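Glutamate racemase (Escherichia coli, PDB 2JFN) is an alpha/beta protein of the Asp/Glu/hydantoin racemase family, built on two sheets, modelled here with glutamic acid and uridine-5'-diphosphate-N-acetylmuramoyl-L-alanine bound. Local coordinates at residues 48-52 with 79-85; 125-131 with 195-201; 187-191 with 214-219; 253-259 with 275-281. All coordinates share one frame. Residues are numbered along the deposited sequence.

Contact 1: 48-52 with 79-85; sequences HYIYA and VQERYPL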
loop_
_atom_site.group_PDB
_atom_site.type_symbol
_atom_site.label_atom_id
_atom_site.label_comp_id
_atom_site.label_asym_id
_atom_site.label_seq_id
_atom_site.Cartn_x
_atom_site.Cartn_y
_atom_site.Cartn_z
ATOM N N HIS A 48 -13.796 12.906 3.037
ATOM C CA HIS A 48 -14.393 12.519 1.761
ATOM C C HIS A 48 -13.286 11.716 1.092
ATOM O O HIS A 48 -12.354 12.288 0.522
ATOM C CB HIS A 48 -14.715 13.729 0.884
ATOM C CG HIS A 48 -15.067 13.366 -0.529
ATOM N ND1 HIS A 48 -14.559 14.037 -1.621
ATOM C CD2 HIS A 48 -15.886 12.408 -1.026
ATOM C CE1 HIS A 48 -15.050 13.509 -2.729
ATOM N NE2 HIS A 48 -15.858 12.518 -2.395
ATOM N N TYR A 49 -13.385 10.399 1.176
ATOM C CA TYR A 49 -12.365 9.539 0.603
ATOM C C TYR A 49 -12.609 9.119 -0.839
ATOM O O TYR A 49 -13.740 8.850 -1.256
ATOM C CB TYR A 49 -12.192 8.273 1.450
ATOM C CG TYR A 49 -11.571 8.497 2.813
ATOM C CD1 TYR A 49 -12.361 8.574 3.959
ATOM C CD2 TYR A 49 -10.186 8.605 2.956
ATOM C CE1 TYR A 49 -11.787 8.745 5.230
ATOM C CE2 TYR A 49 -9.601 8.780 4.212
ATOM C CZ TYR A 49 -10.408 8.847 5.346
ATOM O OH TYR A 49 -9.820 9.000 6.586
ATOM N N ILE A 50 -11.522 9.076 -1.592
ATOM C CA ILE A 50 -11.554 8.627 -2.969
ATOM C C ILE A 50 -10.507 7.529 -3.027
ATOM O O ILE A 50 -9.347 7.757 -2.670
ATOM C CB ILE A 50 -11.127 9.727 -3.957
ATOM C CG1 ILE A 50 -12.106 10.903 -3.901
ATOM C CG2 ILE A 50 -11.064 9.150 -5.373
ATOM C CD1 ILE A 50 -11.580 12.148 -4.602
ATOM N N TYR A 51 -10.915 6.336 -3.438
ATOM C CA TYR A 51 -9.972 5.238 -3.573
ATOM C C TYR A 51 -9.822 4.989 -5.063
ATOM O O TYR A 51 -10.815 4.828 -5.775
ATOM C CB TYR A 51 -10.481 3.962 -2.894
ATOM C CG TYR A 51 -9.432 2.861 -2.870
ATOM C CD1 TYR A 51 -9.453 1.814 -3.793
ATOM C CD2 TYR A 51 -8.373 2.913 -1.963
ATOM C CE1 TYR A 51 -8.434 0.848 -3.816
ATOM C CE2 TYR A 51 -7.355 1.954 -1.974
ATOM C CZ TYR A 51 -7.386 0.930 -2.900
ATOM O OH TYR A 51 -6.347 0.014 -2.916
ATOM N N ALA A 52 -8.585 4.975 -5.541
ATOM C CA ALA A 52 -8.342 4.732 -6.957
ATOM C C ALA A 52 -7.330 3.613 -7.121
ATOM O O ALA A 52 -6.278 3.613 -6.474
ATOM C CB ALA A 52 -7.830 6.004 -7.627
ATOM N N VAL A 79 -7.876 12.208 -11.239
ATOM C CA VAL A 79 -8.672 12.291 -10.027
ATOM C C VAL A 79 -8.904 13.758 -9.668
ATOM O O VAL A 79 -10.029 14.151 -9.346
ATOM C CB VAL A 79 -7.986 11.593 -8.830
ATOM C CG1 VAL A 79 -8.819 11.798 -7.576
ATOM C CG2 VAL A 79 -7.826 10.099 -9.113
ATOM N N GLN A 80 -7.842 14.557 -9.737
ATOM C CA GLN A 80 -7.914 15.985 -9.418
ATOM C C GLN A 80 -8.942 16.724 -10.268
ATOM O O GLN A 80 -9.468 17.759 -9.859
ATOM C CB GLN A 80 -6.547 16.655 -9.604
ATOM C CG GLN A 80 -6.582 18.161 -9.352
ATOM C CD GLN A 80 -5.233 18.824 -9.467
ATOM O OE1 GLN A 80 -4.633 18.865 -10.544
ATOM N NE2 GLN A 80 -4.742 19.355 -8.357
ATOM N N GLU A 81 -9.218 16.198 -11.454
ATOM C CA GLU A 81 -10.193 16.815 -12.341
ATOM C C GLU A 81 -11.601 16.547 -11.840
ATOM O O GLU A 81 -12.490 17.386 -11.988
ATOM C CB GLU A 81 -10.034 16.276 -13.762
ATOM C CG GLU A 81 -8.933 16.952 -14.536
ATOM C CD GLU A 81 -9.177 18.442 -14.685
ATOM O OE1 GLU A 81 -10.282 18.827 -15.132
ATOM O OE2 GLU A 81 -8.267 19.231 -14.358
ATOM N N ARG A 82 -11.800 15.375 -11.245
ATOM C CA ARG A 82 -13.101 15.009 -10.704
ATOM C C ARG A 82 -13.337 15.716 -9.368
ATOM O O ARG A 82 -14.445 16.183 -9.090
ATOM C CB ARG A 82 -13.191 13.488 -10.515
ATOM C CG ARG A 82 -13.322 12.700 -11.820
ATOM C CD ARG A 82 -14.636 13.035 -12.529
ATOM N NE ARG A 82 -15.789 12.586 -11.749
ATOM C CZ ARG A 82 -16.309 11.362 -11.816
ATOM N NH1 ARG A 82 -15.785 10.464 -12.637
ATOM N NH2 ARG A 82 -17.343 11.033 -11.050
ATOM N N TYR A 83 -12.295 15.794 -8.546
ATOM C CA TYR A 83 -12.392 16.452 -7.242
ATOM C C TYR A 83 -11.090 17.106 -6.806
ATOM O O TYR A 83 -10.032 16.475 -6.840
ATOM C CB TYR A 83 -12.763 15.458 -6.130
ATOM C CG TYR A 83 -14.150 14.868 -6.177
ATOM C CD1 TYR A 83 -14.382 13.631 -6.772
ATOM C CD2 TYR A 83 -15.228 15.529 -5.588
ATOM C CE1 TYR A 83 -15.652 13.065 -6.775
ATOM C CE2 TYR A 83 -16.501 14.971 -5.586
ATOM C CZ TYR A 83 -16.706 13.743 -6.179
ATOM O OH TYR A 83 -17.967 13.186 -6.178
ATOM N N PRO A 84 -11.142 18.387 -6.407
ATOM C CA PRO A 84 -9.909 19.033 -5.955
ATOM C C PRO A 84 -9.488 18.197 -4.741
ATOM O O PRO A 84 -10.340 17.753 -3.973
ATOM C CB PRO A 84 -10.379 20.428 -5.559
ATOM C CG PRO A 84 -11.473 20.694 -6.568
ATOM C CD PRO A 84 -12.225 19.375 -6.587
ATOM N N LEU A 85 -8.192 17.974 -4.572
ATOM C CA LEU A 85 -7.715 17.145 -3.468
ATOM C C LEU A 85 -7.049 17.931 -2.349
ATOM O O LEU A 85 -6.324 18.884 -2.597
ATOM C CB LEU A 85 -6.719 16.109 -3.998
ATOM C CG LEU A 85 -7.172 15.220 -5.160
ATOM C CD1 LEU A 85 -6.010 14.351 -5.642
ATOM C CD2 LEU A 85 -8.342 14.366 -4.712
HETATM O O HOH W 1 -17.233 11.267 -4.292
#

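Contact 2: 125-131 with 195-201; sequences TANGIVG and EPPDTVV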
loop_
_atom_site.group_PDB
_atom_site.type_symbol
_atom_site.label_atom_id
_atom_site.label_comp_id
_atom_site.label_asym_id
_atom_site.label_seq_id
_atom_site.Cartn_x
_atom_site.Cartn_y
_atom_site.Cartn_z
ATOM N N THR A 125 12.920 -5.468 17.226
ATOM C CA THR A 125 13.459 -6.816 17.238
ATOM C C THR A 125 14.249 -7.096 18.513
ATOM O O THR A 125 14.929 -6.218 19.042
ATOM C CB THR A 125 14.364 -7.076 16.007
ATOM O OG1 THR A 125 14.829 -8.431 16.034
ATOM C CG2 THR A 125 15.560 -6.130 15.996
ATOM N N ALA A 126 14.139 -8.325 19.006
ATOM C CA ALA A 126 14.843 -8.726 20.215
ATOM C C ALA A 126 16.009 -9.643 19.862
ATOM O O ALA A 126 17.038 -9.633 20.541
ATOM C CB ALA A 126 13.886 -9.438 21.168
ATOM N N ASN A 127 15.855 -10.430 18.801
ATOM C CA ASN A 127 16.914 -11.346 18.393
ATOM C C ASN A 127 17.794 -10.765 17.295
ATOM O O ASN A 127 18.751 -11.397 16.850
ATOM C CB ASN A 127 16.314 -12.687 17.946
ATOM C CG ASN A 127 15.694 -12.631 16.558
ATOM O OD1 ASN A 127 15.341 -11.565 16.057
ATOM N ND2 ASN A 127 15.548 -13.795 15.937
ATOM N N GLY A 128 17.470 -9.549 16.866
ATOM C CA GLY A 128 18.251 -8.900 15.830
ATOM C C GLY A 128 18.009 -9.411 14.420
ATOM O O GLY A 128 18.708 -9.007 13.494
ATOM N N ILE A 129 17.033 -10.300 14.247
ATOM C CA ILE A 129 16.723 -10.836 12.922
ATOM C C ILE A 129 15.419 -10.203 12.431
ATOM O O ILE A 129 14.341 -10.515 12.932
ATOM C CB ILE A 129 16.510 -12.364 12.941
ATOM C CG1 ILE A 129 17.544 -13.047 13.844
ATOM C CG2 ILE A 129 16.599 -12.905 11.517
ATOM C CD1 ILE A 129 18.936 -13.114 13.270
ATOM N N VAL A 130 15.524 -9.318 11.447
ATOM C CA VAL A 130 14.349 -8.653 10.909
ATOM C C VAL A 130 14.076 -9.100 9.481
ATOM O O VAL A 130 14.957 -9.057 8.620
ATOM C CB VAL A 130 14.524 -7.122 10.940
ATOM C CG1 VAL A 130 13.331 -6.441 10.277
ATOM C CG2 VAL A 130 14.661 -6.656 12.381
ATOM N N GLY A 131 12.849 -9.541 9.237
ATOM C CA GLY A 131 12.483 -9.980 7.907
ATOM C C GLY A 131 11.751 -8.893 7.136
ATOM O O GLY A 131 11.061 -8.055 7.716
ATOM N N GLU A 195 16.877 -19.863 13.492
ATOM C CA GLU A 195 16.321 -18.723 14.207
ATOM C C GLU A 195 15.705 -17.751 13.206
ATOM O O GLU A 195 16.383 -16.869 12.681
ATOM C CB GLU A 195 17.405 -18.013 15.018
ATOM C CG GLU A 195 16.893 -16.754 15.700
ATOM C CD GLU A 195 17.806 -16.263 16.799
ATOM O OE1 GLU A 195 19.031 -16.161 16.561
ATOM O OE2 GLU A 195 17.292 -15.969 17.901
ATOM N N PRO A 196 14.407 -17.912 12.920
ATOM C CA PRO A 196 13.737 -17.023 11.967
ATOM C C PRO A 196 13.585 -15.619 12.539
ATOM O O PRO A 196 13.779 -15.401 13.737
ATOM C CB PRO A 196 12.395 -17.716 11.745
ATOM C CG PRO A 196 12.109 -18.306 13.088
ATOM C CD PRO A 196 13.458 -18.885 13.493
ATOM N N PRO A 197 13.241 -14.641 11.687
ATOM C CA PRO A 197 13.073 -13.262 12.160
ATOM C C PRO A 197 12.000 -13.214 13.235
ATOM O O PRO A 197 10.989 -13.902 13.124
ATOM C CB PRO A 197 12.623 -12.510 10.902
ATOM C CG PRO A 197 13.136 -13.343 9.782
ATOM C CD PRO A 197 12.909 -14.748 10.257
ATOM N N ASP A 198 12.202 -12.422 14.280
ATOM C CA ASP A 198 11.172 -12.325 15.302
ATOM C C ASP A 198 10.293 -11.114 14.968
ATOM O O ASP A 198 9.249 -10.888 15.581
ATOM C CB ASP A 198 11.799 -12.216 16.706
ATOM C CG ASP A 198 12.440 -10.862 16.984
ATOM O OD1 ASP A 198 12.760 -10.117 16.029
ATOM O OD2 ASP A 198 12.639 -10.555 18.188
ATOM N N THR A 199 10.716 -10.362 13.957
ATOM C CA THR A 199 9.988 -9.173 13.506
ATOM C C THR A 199 9.935 -9.182 11.974
ATOM O O THR A 199 10.968 -9.270 11.320
ATOM C CB THR A 199 10.698 -7.897 13.991
ATOM O OG1 THR A 199 10.918 -7.987 15.406
ATOM C CG2 THR A 199 9.846 -6.664 13.703
ATOM N N VAL A 200 8.735 -9.103 11.402
ATOM C CA VAL A 200 8.595 -9.121 9.948
ATOM C C VAL A 200 7.931 -7.849 9.440
ATOM O O VAL A 200 6.813 -7.524 9.837
ATOM C CB VAL A 200 7.752 -10.334 9.470
ATOM C CG1 VAL A 200 7.552 -10.270 7.955
ATOM C CG2 VAL A 200 8.454 -11.646 9.842
ATOM N N VAL A 201 8.629 -7.141 8.560
ATOM C CA VAL A 201 8.123 -5.904 7.974
ATOM C C VAL A 201 7.307 -6.219 6.728
ATOM O O VAL A 201 7.775 -6.912 5.833
ATOM C CB VAL A 201 9.284 -4.972 7.546
ATOM C CG1 VAL A 201 8.732 -3.735 6.829
ATOM C CG2 VAL A 201 10.094 -4.559 8.766
#

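Contact 3: 187-191 with 214-219; sequences LRPWL and LLQVLP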
loop_
_atom_site.group_PDB
_atom_site.type_symbol
_atom_site.label_atom_id
_atom_site.label_comp_id
_atom_site.label_asym_id
_atom_site.label_seq_id
_atom_site.Cartn_x
_atom_site.Cartn_y
_atom_site.Cartn_z
ATOM N N LEU A 187 6.900 -19.031 2.158
ATOM C CA LEU A 187 7.689 -18.756 3.357
ATOM C C LEU A 187 8.613 -19.903 3.788
ATOM O O LEU A 187 9.268 -19.817 4.826
ATOM C CB LEU A 187 6.748 -18.386 4.517
ATOM C CG LEU A 187 5.915 -17.113 4.313
ATOM C CD1 LEU A 187 4.814 -17.018 5.364
ATOM C CD2 LEU A 187 6.823 -15.901 4.382
ATOM N N ARG A 188 8.679 -20.959 2.981
ATOM C CA ARG A 188 9.511 -22.117 3.306
ATOM C C ARG A 188 10.919 -21.713 3.752
ATOM O O ARG A 188 11.402 -22.184 4.776
ATOM C CB ARG A 188 9.578 -23.088 2.110
ATOM C CG ARG A 188 10.094 -24.493 2.480
ATOM C CD ARG A 188 9.989 -25.482 1.317
ATOM N NE ARG A 188 10.981 -25.233 0.270
ATOM C CZ ARG A 188 11.173 -26.026 -0.780
ATOM N NH1 ARG A 188 10.440 -27.121 -0.932
ATOM N NH2 ARG A 188 12.105 -25.737 -1.674
ATOM N N PRO A 189 11.585 -20.812 3.003
ATOM C CA PRO A 189 12.938 -20.373 3.366
ATOM C C PRO A 189 13.045 -19.979 4.837
ATOM O O PRO A 189 14.000 -20.351 5.530
ATOM C CB PRO A 189 13.166 -19.173 2.451
ATOM C CG PRO A 189 12.371 -19.509 1.247
ATOM C CD PRO A 189 11.097 -20.072 1.824
ATOM N N TRP A 190 12.064 -19.214 5.305
ATOM C CA TRP A 190 12.042 -18.753 6.685
ATOM C C TRP A 190 11.671 -19.856 7.665
ATOM O O TRP A 190 12.226 -19.932 8.754
ATOM C CB TRP A 190 11.076 -17.571 6.826
ATOM C CG TRP A 190 11.606 -16.304 6.215
ATOM C CD1 TRP A 190 12.781 -16.149 5.537
ATOM C CD2 TRP A 190 10.987 -15.011 6.245
ATOM N NE1 TRP A 190 12.934 -14.842 5.144
ATOM C CE2 TRP A 190 11.847 -14.121 5.565
ATOM C CE3 TRP A 190 9.788 -14.520 6.780
ATOM C CZ2 TRP A 190 11.548 -12.766 5.406
ATOM C CZ3 TRP A 190 9.491 -13.165 6.623
ATOM C CH2 TRP A 190 10.370 -12.308 5.940
ATOM N N LEU A 191 10.736 -20.712 7.275
ATOM C CA LEU A 191 10.322 -21.807 8.140
ATOM C C LEU A 191 11.439 -22.834 8.326
ATOM O O LEU A 191 11.373 -23.662 9.227
ATOM C CB LEU A 191 9.074 -22.490 7.574
ATOM C CG LEU A 191 7.823 -21.610 7.545
ATOM C CD1 LEU A 191 6.703 -22.318 6.791
ATOM C CD2 LEU A 191 7.400 -21.292 8.979
ATOM N N LEU A 214 -0.914 -14.926 7.466
ATOM C CA LEU A 214 0.521 -14.899 7.753
ATOM C C LEU A 214 0.822 -15.369 9.168
ATOM O O LEU A 214 1.778 -16.107 9.395
ATOM C CB LEU A 214 1.090 -13.491 7.558
ATOM C CG LEU A 214 1.223 -13.027 6.102
ATOM C CD1 LEU A 214 1.588 -11.550 6.055
ATOM C CD2 LEU A 214 2.283 -13.878 5.396
ATOM N N LEU A 215 -0.003 -14.947 10.116
ATOM C CA LEU A 215 0.201 -15.331 11.501
ATOM C C LEU A 215 -0.059 -16.815 11.750
ATOM O O LEU A 215 0.421 -17.373 12.732
ATOM C CB LEU A 215 -0.668 -14.461 12.410
ATOM C CG LEU A 215 -0.186 -13.006 12.439
ATOM C CD1 LEU A 215 -1.123 -12.157 13.269
ATOM C CD2 LEU A 215 1.225 -12.955 13.011
ATOM N N GLN A 216 -0.808 -17.459 10.863
ATOM C CA GLN A 216 -1.083 -18.882 11.026
ATOM C C GLN A 216 0.090 -19.708 10.506
ATOM O O GLN A 216 0.340 -20.817 10.976
ATOM C CB GLN A 216 -2.349 -19.288 10.263
ATOM C CG GLN A 216 -3.624 -18.601 10.716
ATOM C CD GLN A 216 -4.853 -19.146 10.009
ATOM O OE1 GLN A 216 -5.286 -20.269 10.276
ATOM N NE2 GLN A 216 -5.414 -18.361 9.094
ATOM N N VAL A 217 0.810 -19.155 9.538
ATOM C CA VAL A 217 1.936 -19.841 8.920
ATOM C C VAL A 217 3.290 -19.524 9.544
ATOM O O VAL A 217 4.133 -20.406 9.683
ATOM C CB VAL A 217 1.995 -19.510 7.403
ATOM C CG1 VAL A 217 3.207 -20.164 6.756
ATOM C CG2 VAL A 217 0.724 -19.978 6.733
ATOM N N LEU A 218 3.502 -18.264 9.909
ATOM C CA LEU A 218 4.773 -17.849 10.496
ATOM C C LEU A 218 4.999 -18.430 11.889
ATOM O O LEU A 218 4.049 -18.666 12.640
ATOM C CB LEU A 218 4.853 -16.319 10.571
ATOM C CG LEU A 218 4.911 -15.534 9.254
ATOM C CD1 LEU A 218 4.630 -14.067 9.537
ATOM C CD2 LEU A 218 6.274 -15.706 8.592
ATOM N N PRO A 219 6.269 -18.670 12.251
ATOM C CA PRO A 219 6.593 -19.221 13.568
ATOM C C PRO A 219 6.032 -18.376 14.704
ATOM O O PRO A 219 6.026 -17.143 14.639
ATOM C CB PRO A 219 8.122 -19.265 13.570
ATOM C CG PRO A 219 8.514 -18.247 12.550
ATOM C CD PRO A 219 7.493 -18.452 11.463
#

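Contact 4: 253-259 with 275-281; sequences IAFCMAM and FETLEKL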
loop_
_atom_site.group_PDB
_atom_site.type_symbol
_atom_site.label_atom_id
_atom_site.label_comp_id
_atom_site.label_asym_id
_atom_site.label_seq_id
_atom_site.Cartn_x
_atom_site.Cartn_y
_atom_site.Cartn_z
ATOM N N ILE A 253 -16.060 7.518 -2.783
ATOM C CA ILE A 253 -16.158 6.851 -4.075
ATOM C C ILE A 253 -14.870 6.119 -4.459
ATOM O O ILE A 253 -13.767 6.523 -4.075
ATOM C CB ILE A 253 -16.522 7.882 -5.173
ATOM C CG1 ILE A 253 -16.739 7.183 -6.515
ATOM C CG2 ILE A 253 -15.422 8.919 -5.293
ATOM C CD1 ILE A 253 -17.126 8.140 -7.622
ATOM N N ALA A 254 -15.024 5.021 -5.196
ATOM C CA ALA A 254 -13.885 4.241 -5.657
ATOM C C ALA A 254 -13.804 4.372 -7.175
ATOM O O ALA A 254 -14.830 4.343 -7.864
ATOM C CB ALA A 254 -14.045 2.771 -5.261
ATOM N N PHE A 255 -12.588 4.534 -7.683
ATOM C CA PHE A 255 -12.346 4.653 -9.120
ATOM C C PHE A 255 -11.465 3.516 -9.634
ATOM O O PHE A 255 -10.437 3.192 -9.033
ATOM C CB PHE A 255 -11.610 5.953 -9.460
ATOM C CG PHE A 255 -12.461 7.188 -9.411
ATOM C CD1 PHE A 255 -12.060 8.282 -8.649
ATOM C CD2 PHE A 255 -13.634 7.278 -10.152
ATOM C CE1 PHE A 255 -12.811 9.453 -8.623
ATOM C CE2 PHE A 255 -14.400 8.448 -10.138
ATOM C CZ PHE A 255 -13.987 9.539 -9.368
ATOM N N CYS A 256 -11.860 2.904 -10.743
ATOM C CA CYS A 256 -11.019 1.881 -11.356
ATOM C C CYS A 256 -10.628 2.523 -12.691
ATOM O O CYS A 256 -11.231 3.523 -13.095
ATOM C CB CYS A 256 -11.786 0.569 -11.570
ATOM S SG CYS A 256 -13.252 0.689 -12.608
ATOM N N MET A 257 -9.623 1.985 -13.375
ATOM C CA MET A 257 -9.224 2.583 -14.650
ATOM C C MET A 257 -9.928 1.917 -15.831
ATOM O O MET A 257 -9.898 2.423 -16.951
ATOM C CB MET A 257 -7.701 2.516 -14.825
ATOM C CG MET A 257 -6.916 3.202 -13.702
ATOM S SD MET A 257 -7.516 4.868 -13.251
ATOM C CE MET A 257 -7.646 4.708 -11.455
ATOM N N ALA A 258 -10.576 0.790 -15.563
ATOM C CA ALA A 258 -11.315 0.059 -16.585
ATOM C C ALA A 258 -12.393 -0.748 -15.884
ATOM O O ALA A 258 -12.116 -1.461 -14.921
ATOM C CB ALA A 258 -10.384 -0.870 -17.360
ATOM N N MET A 259 -13.625 -0.627 -16.361
ATOM C CA MET A 259 -14.738 -1.352 -15.764
ATOM C C MET A 259 -14.716 -2.780 -16.292
ATOM O O MET A 259 -15.443 -3.127 -17.222
ATOM C CB MET A 259 -16.056 -0.662 -16.120
ATOM C CG MET A 259 -17.234 -1.084 -15.266
ATOM S SD MET A 259 -16.982 -0.730 -13.514
ATOM C CE MET A 259 -17.243 1.020 -13.463
ATOM N N PHE A 275 -17.003 2.510 0.554
ATOM C CA PHE A 275 -17.147 3.134 -0.760
ATOM C C PHE A 275 -18.413 2.569 -1.381
ATOM O O PHE A 275 -18.447 1.412 -1.796
ATOM C CB PHE A 275 -15.940 2.825 -1.652
ATOM C CG PHE A 275 -14.633 3.305 -1.086
ATOM C CD1 PHE A 275 -13.821 2.448 -0.349
ATOM C CD2 PHE A 275 -14.235 4.626 -1.253
ATOM C CE1 PHE A 275 -12.627 2.902 0.219
ATOM C CE2 PHE A 275 -13.046 5.091 -0.692
ATOM C CZ PHE A 275 -12.240 4.225 0.047
ATOM N N GLU A 276 -19.456 3.390 -1.426
ATOM C CA GLU A 276 -20.743 2.971 -1.966
ATOM C C GLU A 276 -20.732 2.716 -3.460
ATOM O O GLU A 276 -21.398 1.799 -3.949
ATOM C CB GLU A 276 -21.805 4.030 -1.664
ATOM C CG GLU A 276 -21.409 5.438 -2.090
ATOM C CD GLU A 276 -22.589 6.248 -2.595
ATOM O OE1 GLU A 276 -23.674 6.183 -1.971
ATOM O OE2 GLU A 276 -22.433 6.959 -3.612
ATOM N N THR A 277 -19.960 3.521 -4.179
ATOM C CA THR A 277 -19.908 3.421 -5.629
ATOM C C THR A 277 -18.521 3.180 -6.215
ATOM O O THR A 277 -17.509 3.597 -5.649
ATOM C CB THR A 277 -20.477 4.720 -6.252
ATOM O OG1 THR A 277 -21.779 4.974 -5.705
ATOM C CG2 THR A 277 -20.576 4.604 -7.761
ATOM N N LEU A 278 -18.505 2.496 -7.355
ATOM C CA LEU A 278 -17.290 2.208 -8.107
ATOM C C LEU A 278 -17.533 2.748 -9.511
ATOM O O LEU A 278 -18.479 2.332 -10.183
ATOM C CB LEU A 278 -17.033 0.703 -8.185
ATOM C CG LEU A 278 -15.931 0.286 -9.163
ATOM C CD1 LEU A 278 -14.569 0.760 -8.663
ATOM C CD2 LEU A 278 -15.935 -1.221 -9.317
ATOM N N GLU A 279 -16.696 3.684 -9.946
ATOM C CA GLU A 279 -16.823 4.271 -11.277
ATOM C C GLU A 279 -15.502 4.190 -12.032
ATOM O O GLU A 279 -14.432 4.038 -11.433
ATOM C CB GLU A 279 -17.238 5.747 -11.190
ATOM C CG GLU A 279 -18.637 6.004 -10.645
ATOM C CD GLU A 279 -18.971 7.484 -10.583
ATOM O OE1 GLU A 279 -19.994 7.843 -9.952
ATOM O OE2 GLU A 279 -18.219 8.295 -11.166
ATOM N N LYS A 280 -15.586 4.295 -13.354
ATOM C CA LYS A 280 -14.398 4.271 -14.188
ATOM C C LYS A 280 -13.849 5.686 -14.288
ATOM O O LYS A 280 -14.599 6.638 -14.493
ATOM C CB LYS A 280 -14.722 3.761 -15.595
ATOM C CG LYS A 280 -13.574 3.982 -16.581
ATOM C CD LYS A 280 -13.860 3.363 -17.931
ATOM C CE LYS A 280 -12.733 3.640 -18.917
ATOM N NZ LYS A 280 -12.925 2.865 -20.184
ATOM N N LEU A 281 -12.539 5.821 -14.132
ATOM C CA LEU A 281 -11.902 7.123 -14.231
ATOM C C LEU A 281 -11.195 7.223 -15.578
ATOM O O LEU A 281 -10.447 6.322 -15.956
ATOM C CB LEU A 281 -10.882 7.303 -13.108
ATOM C CG LEU A 281 -10.133 8.636 -13.099
ATOM C CD1 LEU A 281 -11.091 9.763 -12.748
ATOM C CD2 LEU A 281 -8.991 8.567 -12.091
HETATM O O HOH W 2 -9.009 4.838 -17.560
HETATM O O HOH W 3 -10.069 1.770 -19.861
HETATM O O HOH W 4 -14.168 0.474 -18.944
#

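Contact 1: 48-52 with 79-85
This is a buried helix-on-sheet contact: the last turn of helix 65-82 and the chain leaving it lie against strand 48-53. The helix forms the beta-alpha-beta crossover from strand 48-53 to strand 87-90, both parallel to 21-28, which lies between them. Every second strand residue faces the helix side, so H48, I50 and A52 make the contact while Y49 and Y51 turn to helix 33-43 on the other side of the sheet. I50 is the centrepiece. Its CD1 sits 4.1 Å from V79 CG1, 3.8 Å from Y83 CB and 3.9 Å from L85 CD2, so one methyl reaches the helix and the chain beyond it. A52 CB makes a looser contact with V79 CG2, at 4.4 Å. At the other end, the edge of H48 meets the face of Y83 in a T-shaped stack, planes at 66°. H48 ND1 and Y83 OH bond outward to T23 and D250 respectively; a water lies 2.7 Å from H48 NE2 and donates a weak 2.8 Å bond to Y83 OH.

Contact 2: 125-131 with 195-201
E195 opens the segment at the surface, where its OE2 takes a weak 3.4 Å bond from N127 ND2. P196 O accepts from the same ND2 at 3.2 Å. P197 packs its CG 3.9 Å from I129 CG2, and its CB lies close against the backbone of G131, 3.4 Å from G131 N. D198 does most of the polar work: its N donates to I129 O (3.2 Å), its OD1 accepts from T125 OG1 (2.7 Å), and its OD2 accepts from A126 N (2.8 Å) and N127 N (3.3 Å). N127 meanwhile closes an Asx turn, its OD1 taking I129 N at 2.8 Å. From T199 on the two chains are parallel strands, neighbours at the centre of a four-stranded sheet. T199 OG1 donates back to D198 OD1 (2.9 Å), T199 O accepts from G131 N (2.8 Å), and V201 N donates to G131 O (2.7 Å). A carboxylate gathering the donors of 125-127 thus ties the turn before strand 129-134 to the start of strand 199-202.

Contact 3: 187-191 with 214-219
L187 gives up the most surface here, and its CD1 lies 4.0 Å from L214 CD2, 3.8 Å from V217 CG1 and 3.8 Å from L218 CD2, among two residues of the last turn of helix 211-217 and L218 just after it. L191, one turn further along, covers the outer side. Its CD1 is 4.1 Å from V217 CG1, and its CD2 is 3.8 Å from P219 CD and 3.5 Å from V217 O, where the chain is leaving the helix. V217 CG1 thus meets both leucines of the short segment. Both segments pack on one face of the four-stranded parallel sheet, with helix 211-217 forming the beta-alpha-beta crossover from strand 199-202 to 223-225. L187 also reaches L133 and L160, L214 touches L202, and helix 180-186 adds L183 to V217. W190 has its indole chiefly on the sheet, against V200 and L133. Towards the second segment it presents the ring edge, with CE3 4.1 Å from L218 CD2.

Contact 4: 253-259 with 275-281
Four backbone hydrogen bonds make this parallel pair, and the backbone N and O of A254 and C256 supply the bonds from their side. A254 N donates to T277 O (2.9 Å) and A254 O accepts from E279 N (2.9 Å); C256 N donates to E279 O (2.9 Å) and C256 O accepts from L281 N (2.8 Å). The backbones of I253 and F255 bond the other way, to Y49, Y51 and F53, so strand 253-256 is satisfied along both edges. Strands 253-256 and 277-280 are joined by a crossover through helices 261-264 and 267-272, a beta-alpha-beta unit whose helix 267-272 lies on the A254 and L278 side. The opposite face carries I253, F255 and E279. There E279 OE2 forms a salt bridge with R82. Nearby, L281 CD1 sits over the F255 ring, a CH-pi contact 4.2 Å from the centroid. Beyond the strand, N55 OD1 accepts from M257 N and N55 ND2 donates to A258 O. Water completes that end: one molecule donates to both M257 O and L281 O (2.6 Å each), a second links M257 O to K280 NZ, and a third accepts from M259 N (2.9 Å) and K280 NZ (3.0 Å).

The four contacts fall into two pairs on opposite sides of the chain's centre. Contacts 1 and 4 share the larger mixed sheet, where strands 48-53 and 253-256 are neighbours; R82 and E279 add a salt bridge between them. Contacts 2 and 3 share the four-stranded parallel sheet, W190 of contact 3 packing on V200 and G131 of contact 2, and their segments alternate along the chain. Each pair sets strand pairing beside helix packing. The helical contacts, 1 and 3, are buried and lack direct hydrogen bonds, though contact 1 adds an aromatic pair. Contacts 2 and 4 are partly buried and rest on backbone bonds, with an aspartate network in one and waters in the other.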